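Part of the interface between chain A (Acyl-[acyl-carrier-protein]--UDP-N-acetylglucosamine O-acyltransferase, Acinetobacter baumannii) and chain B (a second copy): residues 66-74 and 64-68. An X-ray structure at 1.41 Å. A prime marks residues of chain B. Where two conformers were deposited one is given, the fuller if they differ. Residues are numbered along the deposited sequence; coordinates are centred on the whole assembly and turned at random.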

# COMPACT_ATOMS: atom_id res chain seq x y z
N GLN A 66 9.28 -13.82 -4.43
CA GLN A 66 8.09 -14.10 -5.20
C GLN A 66 7.19 -12.88 -5.36
O GLN A 66 7.01 -12.06 -4.43
CB GLN A 66 7.28 -15.24 -4.54
CG GLN A 66 6.98 -15.06 -3.03
CD GLN A 66 8.04 -15.61 -2.09
OE1 GLN A 66 7.81 -15.68 -0.86
NE2 GLN A 66 9.16 -16.01 -2.61
N PHE A 67 6.59 -12.82 -6.55
CA PHE A 67 5.59 -11.82 -6.92
C PHE A 67 6.19 -10.43 -7.11
O PHE A 67 5.45 -9.44 -7.18
CB PHE A 67 4.42 -11.78 -5.92
CG PHE A 67 3.92 -13.14 -5.51
CD1 PHE A 67 3.47 -14.05 -6.47
CD2 PHE A 67 3.87 -13.50 -4.17
CE1 PHE A 67 3.00 -15.31 -6.07
CE2 PHE A 67 3.38 -14.75 -3.78
CZ PHE A 67 2.96 -15.65 -4.72
N ALA A 68 7.51 -10.35 -7.22
CA ALA A 68 8.12 -9.11 -7.67
C ALA A 68 8.02 -8.98 -9.18
O ALA A 68 8.22 -9.95 -9.93
CB ALA A 68 9.55 -9.06 -7.22
N SER A 69 7.71 -7.76 -9.62
CA SER A 69 7.66 -7.41 -11.03
C SER A 69 8.84 -6.50 -11.32
O SER A 69 8.88 -5.34 -10.87
CB SER A 69 6.35 -6.68 -11.33
OG SER A 69 6.30 -6.26 -12.67
N VAL A 70 9.82 -7.05 -12.00
CA VAL A 70 11.13 -6.40 -12.13
C VAL A 70 11.37 -6.05 -13.58
O VAL A 70 11.35 -6.93 -14.45
CB VAL A 70 12.24 -7.33 -11.60
CG1 VAL A 70 13.63 -6.69 -11.76
CG2 VAL A 70 12.01 -7.63 -10.14
N GLY A 71 11.61 -4.77 -13.87
CA GLY A 71 11.92 -4.38 -15.26
C GLY A 71 10.72 -4.51 -16.17
O GLY A 71 10.81 -5.05 -17.28
N GLU A 72 9.58 -4.03 -15.69
CA GLU A 72 8.39 -3.94 -16.50
C GLU A 72 8.28 -2.55 -17.11
O GLU A 72 8.89 -1.60 -16.58
CB GLU A 72 7.15 -4.28 -15.63
CG GLU A 72 5.84 -4.43 -16.42
CD GLU A 72 6.01 -5.37 -17.63
OE1 GLU A 72 5.92 -6.59 -17.44
OE2 GLU A 72 6.26 -4.89 -18.77
N VAL A 73 7.53 -2.42 -18.19
CA VAL A 73 7.32 -1.13 -18.84
C VAL A 73 6.71 -0.16 -17.83
O VAL A 73 5.94 -0.52 -16.94
CB VAL A 73 6.41 -1.25 -20.09
CG1 VAL A 73 7.11 -2.04 -21.19
CG2 VAL A 73 5.03 -1.82 -19.75
N CYS A 74 7.05 1.10 -17.98
CA CYS A 74 6.58 2.09 -17.03
C CYS A 74 5.10 2.43 -17.16
O CYS A 74 4.42 1.97 -18.08
CB CYS A 74 7.41 3.35 -17.12
SG CYS A 74 7.07 4.32 -18.54
N ILE B 64 -3.75 -6.34 -18.99
CA ILE B 64 -3.71 -6.72 -17.56
C ILE B 64 -2.35 -7.35 -17.27
O ILE B 64 -1.97 -8.33 -17.92
CB ILE B 64 -4.83 -7.70 -17.20
CG1 ILE B 64 -6.20 -7.16 -17.66
CG2 ILE B 64 -4.82 -7.98 -15.69
CD1 ILE B 64 -7.41 -8.05 -17.34
N PHE B 65 -1.65 -6.79 -16.30
CA PHE B 65 -0.27 -7.19 -15.99
C PHE B 65 -0.20 -8.24 -14.88
O PHE B 65 -1.19 -8.55 -14.17
CB PHE B 65 0.54 -5.96 -15.59
CG PHE B 65 0.90 -5.06 -16.74
CD1 PHE B 65 -0.06 -4.25 -17.35
CD2 PHE B 65 2.21 -5.01 -17.20
CE1 PHE B 65 0.27 -3.40 -18.42
CE2 PHE B 65 2.55 -4.17 -18.28
CZ PHE B 65 1.57 -3.36 -18.88
N GLN B 66 0.98 -8.83 -14.77
CA GLN B 66 1.22 -9.91 -13.84
C GLN B 66 0.82 -9.58 -12.41
O GLN B 66 1.01 -8.44 -11.91
CB GLN B 66 2.72 -10.31 -13.86
CG GLN B 66 3.72 -9.15 -13.68
CD GLN B 66 4.15 -8.46 -14.97
OE1 GLN B 66 5.10 -7.63 -14.95
NE2 GLN B 66 3.52 -8.77 -16.05
N PHE B 67 0.30 -10.61 -11.75
CA PHE B 67 -0.06 -10.59 -10.33
C PHE B 67 -1.29 -9.74 -10.05
O PHE B 67 -1.58 -9.43 -8.89
CB PHE B 67 1.12 -10.14 -9.44
CG PHE B 67 2.44 -10.77 -9.81
CD1 PHE B 67 2.59 -12.17 -9.84
CD2 PHE B 67 3.54 -9.98 -10.12
CE1 PHE B 67 3.82 -12.73 -10.17
CE2 PHE B 67 4.78 -10.56 -10.43
CZ PHE B 67 4.91 -11.92 -10.47
N ALA B 68 -2.04 -9.41 -11.09
CA ALA B 68 -3.36 -8.84 -10.87
C ALA B 68 -4.36 -9.94 -10.55
O ALA B 68 -4.37 -11.02 -11.17
CB ALA B 68 -3.79 -8.07 -12.09

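The two stretches do not pair as strands; no clear hydrogen bond crosses between them. Chain A passes from a loop at Gln66 to Ala68 into a short strand around Ser69 and Val70, then turns a corner at Gly71, so that the strands before and after it belong to different sheets or faces. Gly71 has a phi of 70° and a psi of 45°; a positive phi of this kind by itself favours glycine. Chain B contributes a type II beta turn from Phe65′ to Ala68′, closed by a weak hydrogen bond from Ala68′ N to Phe65′ O at 3.3 Å. Gln66′ and Phe67′ occupy the two central positions, and Phe67′ takes the positive phi, 72°, that the third position of such a turn requires. The backbones come nearest at the two copies of one residue, with Phe67 CA and Phe67′ CA 6.7 Å apart. They diverge from there: Ser69 CA lies 7.5 Å from Gln66′ CA, and Glu72 CA lies 9.3 Å from Phe65′ CA. The widening gap is bridged by side chains.

The turn presents its Phe67′ ring to the chain A backbone, and this residue has the largest area covered by the opposite stretch. Phe67 CA sits over one face of the ring, 3.8 Å from its centroid and only 17° off the normal, a CH-pi contact in which the slightly positive hydrogen of the alpha carbon meets the electron-rich pi cloud. At the ring's edge the polarity is reversed: Ala68 O approaches Phe67′ CE2 at 3.5 Å, near the ring plane, where the aromatic C-H bonds carry slight positive charge. A flat ring can thus serve the polar main chain in two ways. The two phenylalanine rings also meet each other, in an offset edge-to-face pair with centroids 5.9 Å apart and planes at 80°; the edge of Phe67 is directed toward the face of Phe67′. The same residue in the two copies therefore plays unequal parts. The closest approach of the two side chains is between Phe67 CD1 and Phe67′ CE1, at 3.9 Å.

Next to this aromatic pair lies a polar cluster. Gln66′ reaches between Ser69 and Glu72, both of whose CA-to-CB bonds point toward chain B. Its OE1 as modelled is 2.9 Å from Ser69 OG and 2.8 Å from Glu72 OE1. The latter would set two acceptor oxygens together, so the amide is probably turned over in the model; turned back, it would place nitrogen there, and both contacts may be hydrogen bonds.

Beyond the cluster, Phe65′ packs edge-on against chain A. Its CE2 lies 3.7 Å from Val73 CG2, an apolar contact suited to a branched aliphatic side chain, and also 3.7 Å from Glu72 CD. The carboxylate thus lies at the ring's edge, near its plane, rather than over the pi cloud. Within chain A, Val73 N donates a hydrogen bond of 2.8 Å to Glu72 OE2, which helps to hold the carboxylate in place.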